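Local coordinates for protein UDP-N-acetylglucosamine 3-dehydrogenase (Acidithiobacillus ferrooxidans, PDB 7BVK) that catalyses the NAD(+)-dependent oxidation of the glucosamine 3-hydroxyl of UDP-N-acetylglucosamine to a ketone, a step in making the diamino sugar of lipid A in some species, at residues D62-V67 with A83-L88; I89-T94 with I158-I163. All coordinates share one frame; numbering follows the deposited sequence.

Followed from the N terminus, the chain meets interaction 1 first: 62-67 runs into helix 73-82 and the chain returns as 83-88, closing a beta-alpha-beta loop of the Rossmann domain. Interaction 2 opens only after that loop has closed, since 89-94 continues the returning strand and leaves its end. Some sixty residues later it meets 158-163, on a helix of the C-terminal region. The two loops are thus in series, the short one within a domain and the long one between domains. They meet at strand 86-90, where Ile66 O probably accepts a hydrogen bond from Glu90 N (3.0 Å), and both contacts touch the NAD.

Interaction 1: residues D62-V67 with A83-L88; sequences DAVSIV and AGVHCL. With NAD (nicotinamide-adenine-dinucleotide), chain C.
Leu88 O is gripped twice by the neighbouring strand, and Ile66 N donates to Leu88 O at 2.9 Å. Ser65 CA, 3.2 Å from Leu88 O, adds a CA-H...O contact. The same pairing of one N-H with one CA-H recurs at His86 O, which receives Val64 N at 2.9 Å and the CA-H of Ala63. Two further bonds run the other way, Leu88 N to Val64 O and His86 N to Asp62 O, the latter almost straight with 176° at the hydrogen. This ladder is that of parallel strands, here the first and second legs of a beta-alpha-beta crossover in a Rossmann fold.

Val64 and Cys87 point to one face of the sheet. Beside them Ile66 lays its CD1 against Cys87 SG (3.8 Å), and Val85, just before its strand, meets Val64 CG2 with its CG1 at 3.9 Å, these two valines crossing at about a right angle. Val85 CG1 reaches this place because it stands anti to its own nitrogen (chi1 166°), which also brings it against Asp62 O and the CA of Ala63. On the other face Ala63 and His86 touch through their CB atoms, while Leu88 sets CD2 3.7 Å from Ser65 OG. That hydroxyl is held by hydrogen bonds to His18 and Tyr22, and His86 ND1 is bonded to Val113 N.

Just past the C-terminal end of strand 63-66, Val67 O lies 3.4 Å from C5D of the NAD. Gly84, at positive phi, ends helix 73-82 in a Schellman motif just before the chain enters strand 86-90. Strand 5-9 flanks 63-66 along its other edge; helix 73-82 packs on Ile66 and Cys87, and helix 268-282 on Ala63 and His86.

Interaction 2: residues I89-T94 with I158-I163; sequences IEKPFT and IMDLMI. With NAD (nicotinamide-adenine-dinucleotide), chain C.
The Glu-Lys-Pro motif of the Gfo/Idh/MocA family, carried by Glu90, Lys91 and Pro92 at the end of a Rossmann strand, faces the start of helix 157-173 here, joining the nucleotide-binding domain to the C-terminal one beside the active site. A cis peptide bond precedes Pro92 and turns the chain sharply. Both Lys91 and Pro92 point their CB atoms at the helix, while Lys91 O faces the cofactor and accepts a weak hydrogen bond from O3D of the NAD ribose (3.4 Å).

Lys91 carries the polar part. Its side chain is bent at chi2, chi3 and chi4, and NZ comes to Asp160 O at 3.1 Å, a hydrogen bond to be read with caution because NZ is crowded in the model and its place is less sure. The Asp160 carboxylate is near as well, though beyond salt-bridge distance. Lys91 or His164 is likely the base that removes the proton from the substrate 3''-hydroxyl. Nearer the backbone, the lysine side chain runs antiparallel alongside Ile163, with Lys91 CD 4.0 Å from Ile163 CG2.

Helix 157-173 has a wider, pi-type turn over 158-162, where Ile163 N bonds weakly to Ile158 O. Around Pro92 the contact is apolar: the bends of Met159 at chi2 (-69°) and chi3 bring its methyl CE against the CB-CG side of the proline ring, 3.6 Å from Pro92 CB and 3.9 Å from Pro92 CG.

Interaction 1: residues D62-V67 with A83-L88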
loop_
_atom_site.group_PDB
_atom_site.type_symbol
_atom_site.label_atom_id
_atom_site.label_comp_id
_atom_site.label_asym_id
_atom_site.label_seq_id
_atom_site.Cartn_x
_atom_site.Cartn_y
_atom_site.Cartn_z
ATOM N N ASP A 62 17.119 8.555 -11.338
ATOM C CA ASP A 62 17.596 7.897 -10.131
ATOM C C ASP A 62 16.531 7.020 -9.500
ATOM O O ASP A 62 16.871 6.035 -8.826
ATOM C CB ASP A 62 18.063 8.930 -9.100
ATOM C CG ASP A 62 19.023 9.942 -9.685
ATOM O OD1 ASP A 62 20.144 9.540 -10.062
ATOM O OD2 ASP A 62 18.645 11.136 -9.787
ATOM N N ALA A 63 15.254 7.359 -9.712
ATOM C CA ALA A 63 14.167 6.713 -8.991
ATOM C C ALA A 63 12.902 6.682 -9.848
ATOM O O ALA A 63 12.644 7.621 -10.603
ATOM C CB ALA A 63 13.918 7.432 -7.655
ATOM N N VAL A 64 12.123 5.596 -9.725
ATOM C CA VAL A 64 10.861 5.424 -10.450
ATOM C C VAL A 64 9.753 4.847 -9.558
ATOM O O VAL A 64 9.986 4.039 -8.652
ATOM C CB VAL A 64 10.997 4.507 -11.706
ATOM C CG1 VAL A 64 11.903 5.152 -12.763
ATOM C CG2 VAL A 64 11.446 3.103 -11.312
ATOM N N SER A 65 8.527 5.257 -9.856
ATOM C CA SER A 65 7.362 4.489 -9.418
ATOM C C SER A 65 6.992 3.436 -10.456
ATOM O O SER A 65 6.914 3.741 -11.647
ATOM C CB SER A 65 6.148 5.377 -9.156
ATOM O OG SER A 65 6.351 6.177 -8.014
ATOM N N ILE A 66 6.751 2.213 -9.988
ATOM C CA ILE A 66 6.253 1.122 -10.809
ATOM C C ILE A 66 4.774 0.923 -10.491
ATOM O O ILE A 66 4.405 0.455 -9.403
ATOM C CB ILE A 66 7.048 -0.159 -10.577
ATOM C CG1 ILE A 66 8.493 0.060 -11.045
ATOM C CG2 ILE A 66 6.352 -1.331 -11.288
ATOM C CD1 ILE A 66 9.493 -0.997 -10.549
ATOM N N VAL A 67 3.925 1.306 -11.442
ATOM C CA VAL A 67 2.479 1.338 -11.284
ATOM C C VAL A 67 1.886 0.557 -12.451
ATOM O O VAL A 67 0.835 0.917 -12.997
ATOM C CB VAL A 67 1.954 2.787 -11.226
ATOM C CG1 VAL A 67 0.575 2.840 -10.633
ATOM C CG2 VAL A 67 2.898 3.668 -10.426
ATOM N N ALA A 83 19.197 -1.989 -13.499
ATOM C CA ALA A 83 19.756 -0.725 -13.955
ATOM C C ALA A 83 20.196 0.189 -12.814
ATOM O O ALA A 83 20.522 1.346 -13.077
ATOM C CB ALA A 83 18.738 0.013 -14.828
ATOM N N GLY A 84 20.198 -0.286 -11.567
ATOM C CA GLY A 84 20.674 0.514 -10.454
ATOM C C GLY A 84 19.731 1.592 -9.962
ATOM O O GLY A 84 20.177 2.522 -9.286
ATOM N N VAL A 85 18.426 1.485 -10.262
ATOM C CA VAL A 85 17.441 2.517 -9.943
ATOM C C VAL A 85 16.628 2.142 -8.698
ATOM O O VAL A 85 16.442 0.966 -8.364
ATOM C CB VAL A 85 16.554 2.748 -11.188
ATOM C CG1 VAL A 85 15.300 3.553 -10.853
ATOM C CG2 VAL A 85 17.383 3.450 -12.282
ATOM N N HIS A 86 16.180 3.160 -7.969
ATOM C CA HIS A 86 15.315 2.994 -6.811
ATOM C C HIS A 86 13.857 2.895 -7.252
ATOM O O HIS A 86 13.439 3.566 -8.200
ATOM C CB HIS A 86 15.491 4.173 -5.860
ATOM C CG HIS A 86 16.899 4.369 -5.388
ATOM N ND1 HIS A 86 17.487 3.552 -4.445
ATOM C CD2 HIS A 86 17.818 5.317 -5.688
ATOM C CE1 HIS A 86 18.719 3.967 -4.212
ATOM N NE2 HIS A 86 18.946 5.035 -4.954
ATOM N N CYS A 87 13.079 2.043 -6.560
ATOM C CA CYS A 87 11.691 1.761 -6.943
ATOM C C CYS A 87 10.699 1.890 -5.796
ATOM O O CYS A 87 10.840 1.238 -4.760
ATOM C CB CYS A 87 11.509 0.370 -7.556
ATOM S SG CYS A 87 12.717 -0.142 -8.728
ATOM N N LEU A 88 9.667 2.690 -6.038
ATOM C CA LEU A 88 8.429 2.672 -5.267
ATOM C C LEU A 88 7.390 1.855 -6.051
ATOM O O LEU A 88 6.886 2.307 -7.087
ATOM C CB LEU A 88 7.961 4.102 -5.027
ATOM C CG LEU A 88 6.530 4.306 -4.592
ATOM C CD1 LEU A 88 6.250 3.474 -3.328
ATOM C CD2 LEU A 88 6.305 5.795 -4.359
HETATM P PA NAD C . -4.205 0.800 -15.040
HETATM O O1A NAD C . -4.232 -0.621 -15.296
HETATM O O2A NAD C . -4.877 1.880 -15.665
HETATM O O5B NAD C . -2.627 1.137 -15.305
HETATM C C5B NAD C . -2.070 0.369 -16.324
HETATM C C4B NAD C . -1.002 1.046 -17.093
HETATM O O4B NAD C . 0.044 0.207 -17.164
HETATM C C3B NAD C . -1.626 1.071 -18.431
HETATM O O3B NAD C . -1.359 2.262 -18.866
HETATM C C2B NAD C . -0.930 -0.024 -19.162
HETATM O O2B NAD C . -0.776 0.272 -20.481
HETATM C C1B NAD C . 0.380 0.071 -18.477
HETATM N N9A NAD C . 1.237 -1.068 -18.573
HETATM C C8A NAD C . 0.979 -2.327 -18.491
HETATM N N7A NAD C . 2.018 -3.038 -18.573
HETATM C C5A NAD C . 2.972 -2.203 -18.706
HETATM C C6A NAD C . 4.309 -2.352 -18.827
HETATM N N6A NAD C . 4.738 -3.549 -18.828
HETATM N N1A NAD C . 5.140 -1.348 -18.944
HETATM C C2A NAD C . 4.592 -0.159 -18.921
HETATM N N3A NAD C . 3.344 0.110 -18.808
HETATM C C4A NAD C . 2.547 -0.957 -18.706
HETATM O O3 NAD C . -4.624 0.549 -13.612
HETATM P PN NAD C . -3.956 1.124 -12.407
HETATM O O1N NAD C . -4.748 1.232 -11.166
HETATM O O2N NAD C . -2.950 1.997 -12.930
HETATM O O5D NAD C . -2.996 -0.140 -11.959
HETATM C C5D NAD C . -2.000 0.249 -11.211
HETATM C C4D NAD C . -2.145 -0.299 -9.815
HETATM O O4D NAD C . -3.333 0.261 -9.277
HETATM C C3D NAD C . -2.356 -1.826 -9.847
HETATM O O3D NAD C . -1.359 -2.415 -9.066
HETATM C C2D NAD C . -3.721 -1.911 -9.177
HETATM O O2D NAD C . -3.810 -2.851 -8.225
HETATM C C1D NAD C . -3.789 -0.604 -8.410
#

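Interaction 2: residues I89-T94 with I158-I163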
loop_
_atom_site.group_PDB
_atom_site.type_symbol
_atom_site.label_atom_id
_atom_site.label_comp_id
_atom_site.label_asym_id
_atom_site.label_seq_id
_atom_site.Cartn_x
_atom_site.Cartn_y
_atom_site.Cartn_z
ATOM N N ILE A 89 7.084 0.642 -5.576
ATOM C CA ILE A 89 6.134 -0.247 -6.254
ATOM C C ILE A 89 4.754 -0.081 -5.635
ATOM O O ILE A 89 4.583 -0.249 -4.422
ATOM C CB ILE A 89 6.580 -1.721 -6.187
ATOM C CG1 ILE A 89 8.051 -1.891 -6.592
ATOM C CG2 ILE A 89 5.703 -2.585 -7.067
ATOM C CD1 ILE A 89 8.533 -3.316 -6.476
ATOM N N GLU A 90 3.749 0.209 -6.471
ATOM C CA GLU A 90 2.350 0.396 -5.988
ATOM C C GLU A 90 1.796 -0.936 -5.464
ATOM O O GLU A 90 2.192 -1.990 -6.003
ATOM C CB GLU A 90 1.469 0.952 -7.110
ATOM C CG GLU A 90 1.095 2.411 -6.918
ATOM C CD GLU A 90 0.098 2.669 -5.801
ATOM O OE1 GLU A 90 0.185 3.739 -5.168
ATOM O OE2 GLU A 90 -0.763 1.797 -5.567
ATOM N N LYS A 91 0.895 -0.894 -4.472
ATOM C CA LYS A 91 0.340 -2.153 -3.901
ATOM C C LYS A 91 -0.605 -2.866 -4.884
ATOM O O LYS A 91 -1.243 -2.204 -5.675
ATOM C CB LYS A 91 -0.216 -2.008 -2.480
ATOM C CG LYS A 91 -1.532 -1.267 -2.327
ATOM C CD LYS A 91 -2.742 -2.131 -2.326
ATOM C CE LYS A 91 -3.874 -1.544 -3.137
ATOM N NZ LYS A 91 -5.101 -1.335 -2.336
ATOM N N PRO A 92 -0.724 -4.206 -4.868
ATOM C CA PRO A 92 0.031 -5.090 -3.974
ATOM C C PRO A 92 1.465 -5.278 -4.457
ATOM O O PRO A 92 1.703 -5.003 -5.575
ATOM C CB PRO A 92 -0.651 -6.449 -4.090
ATOM C CG PRO A 92 -1.895 -6.188 -4.881
ATOM C CD PRO A 92 -1.629 -4.949 -5.693
ATOM N N PHE A 93 2.359 -5.686 -3.573
ATOM C CA PHE A 93 3.792 -5.837 -3.924
ATOM C C PHE A 93 3.964 -6.742 -5.138
ATOM O O PHE A 93 4.352 -6.272 -6.187
ATOM C CB PHE A 93 4.521 -6.409 -2.716
ATOM C CG PHE A 93 6.011 -6.469 -2.829
ATOM C CD1 PHE A 93 6.646 -6.065 -3.970
ATOM C CD2 PHE A 93 6.766 -6.940 -1.790
ATOM C CE1 PHE A 93 8.016 -6.116 -4.046
ATOM C CE2 PHE A 93 8.136 -6.999 -1.874
ATOM C CZ PHE A 93 8.759 -6.576 -3.002
ATOM N N THR A 94 3.761 -8.040 -4.951
ATOM C CA THR A 94 3.894 -9.020 -6.054
ATOM C C THR A 94 2.764 -10.039 -5.966
ATOM O O THR A 94 1.954 -9.942 -5.066
ATOM C CB THR A 94 5.220 -9.777 -5.970
ATOM O OG1 THR A 94 5.370 -10.134 -4.611
ATOM C CG2 THR A 94 6.423 -8.967 -6.369
ATOM N N ILE A 158 -9.591 -9.620 -0.845
ATOM C CA ILE A 158 -8.515 -9.790 0.122
ATOM C C ILE A 158 -7.268 -9.027 -0.318
ATOM O O ILE A 158 -6.708 -8.237 0.449
ATOM C CB ILE A 158 -8.225 -11.286 0.338
ATOM C CG1 ILE A 158 -9.459 -11.980 0.917
ATOM C CG2 ILE A 158 -7.038 -11.461 1.266
ATOM C CD1 ILE A 158 -9.400 -13.491 0.891
ATOM N N MET A 159 -6.807 -9.246 -1.550
ATOM C CA MET A 159 -5.567 -8.611 -1.979
ATOM C C MET A 159 -5.771 -7.156 -2.320
ATOM O O MET A 159 -4.796 -6.416 -2.480
ATOM C CB MET A 159 -4.976 -9.303 -3.205
ATOM C CG MET A 159 -4.459 -10.700 -2.959
ATOM S SD MET A 159 -2.982 -10.784 -1.947
ATOM C CE MET A 159 -2.274 -9.201 -2.356
ATOM N N ASP A 160 -7.013 -6.730 -2.458
ATOM C CA ASP A 160 -7.279 -5.346 -2.788
ATOM C C ASP A 160 -7.652 -4.520 -1.570
ATOM O O ASP A 160 -6.970 -3.542 -1.257
ATOM C CB ASP A 160 -8.399 -5.268 -3.818
ATOM C CG ASP A 160 -8.794 -3.842 -4.130
ATOM O OD1 ASP A 160 -9.925 -3.488 -3.731
ATOM O OD2 ASP A 160 -7.997 -3.083 -4.753
ATOM N N LEU A 161 -8.705 -4.920 -0.860
ATOM C CA LEU A 161 -9.247 -4.119 0.230
ATOM C C LEU A 161 -8.605 -4.467 1.576
ATOM O O LEU A 161 -8.079 -3.587 2.269
ATOM C CB LEU A 161 -10.765 -4.312 0.270
ATOM C CG LEU A 161 -11.519 -3.659 -0.893
ATOM C CD1 LEU A 161 -13.006 -3.766 -0.652
ATOM C CD2 LEU A 161 -11.138 -2.211 -1.072
ATOM N N MET A 162 -8.639 -5.751 1.950
ATOM C CA MET A 162 -8.257 -6.140 3.302
ATOM C C MET A 162 -6.776 -5.908 3.574
ATOM O O MET A 162 -6.380 -5.670 4.725
ATOM C CB MET A 162 -8.602 -7.600 3.550
ATOM C CG MET A 162 -8.336 -7.993 4.979
ATOM S SD MET A 162 -8.822 -9.660 5.408
ATOM C CE MET A 162 -10.610 -9.567 5.236
ATOM N N ILE A 163 -5.951 -5.948 2.529
ATOM C CA ILE A 163 -4.509 -5.847 2.705
ATOM C C ILE A 163 -4.114 -4.549 3.409
ATOM O O ILE A 163 -3.123 -4.525 4.142
ATOM C CB ILE A 163 -3.804 -6.012 1.341
ATOM C CG1 ILE A 163 -2.383 -6.532 1.549
ATOM C CG2 ILE A 163 -3.819 -4.717 0.539
ATOM C CD1 ILE A 163 -1.557 -6.536 0.302
HETATM P PA NAD C . -4.205 0.800 -15.040
HETATM O O1A NAD C . -4.232 -0.621 -15.296
HETATM O O2A NAD C . -4.877 1.880 -15.665
HETATM O O5B NAD C . -2.627 1.137 -15.305
HETATM C C5B NAD C . -2.070 0.369 -16.324
HETATM C C4B NAD C . -1.002 1.046 -17.093
HETATM O O4B NAD C . 0.044 0.207 -17.164
HETATM C C3B NAD C . -1.626 1.071 -18.431
HETATM O O3B NAD C . -1.359 2.262 -18.866
HETATM C C2B NAD C . -0.930 -0.024 -19.162
HETATM O O2B NAD C . -0.776 0.272 -20.481
HETATM C C1B NAD C . 0.380 0.071 -18.477
HETATM N N9A NAD C . 1.237 -1.068 -18.573
HETATM C C8A NAD C . 0.979 -2.327 -18.491
HETATM N N7A NAD C . 2.018 -3.038 -18.573
HETATM C C5A NAD C . 2.972 -2.203 -18.706
HETATM C C6A NAD C . 4.309 -2.352 -18.827
HETATM N N6A NAD C . 4.738 -3.549 -18.828
HETATM N N1A NAD C . 5.140 -1.348 -18.944
HETATM C C2A NAD C . 4.592 -0.159 -18.921
HETATM N N3A NAD C . 3.344 0.110 -18.808
HETATM C C4A NAD C . 2.547 -0.957 -18.706
HETATM O O3 NAD C . -4.624 0.549 -13.612
HETATM P PN NAD C . -3.956 1.124 -12.407
HETATM O O1N NAD C . -4.748 1.232 -11.166
HETATM O O2N NAD C . -2.950 1.997 -12.930
HETATM O O5D NAD C . -2.996 -0.140 -11.959
HETATM C C5D NAD C . -2.000 0.249 -11.211
HETATM C C4D NAD C . -2.145 -0.299 -9.815
HETATM O O4D NAD C . -3.333 0.261 -9.277
HETATM C C3D NAD C . -2.356 -1.826 -9.847
HETATM O O3D NAD C . -1.359 -2.415 -9.066
HETATM C C2D NAD C . -3.721 -1.911 -9.177
HETATM O O2D NAD C . -3.810 -2.851 -8.225
HETATM C C1D NAD C . -3.789 -0.604 -8.410
#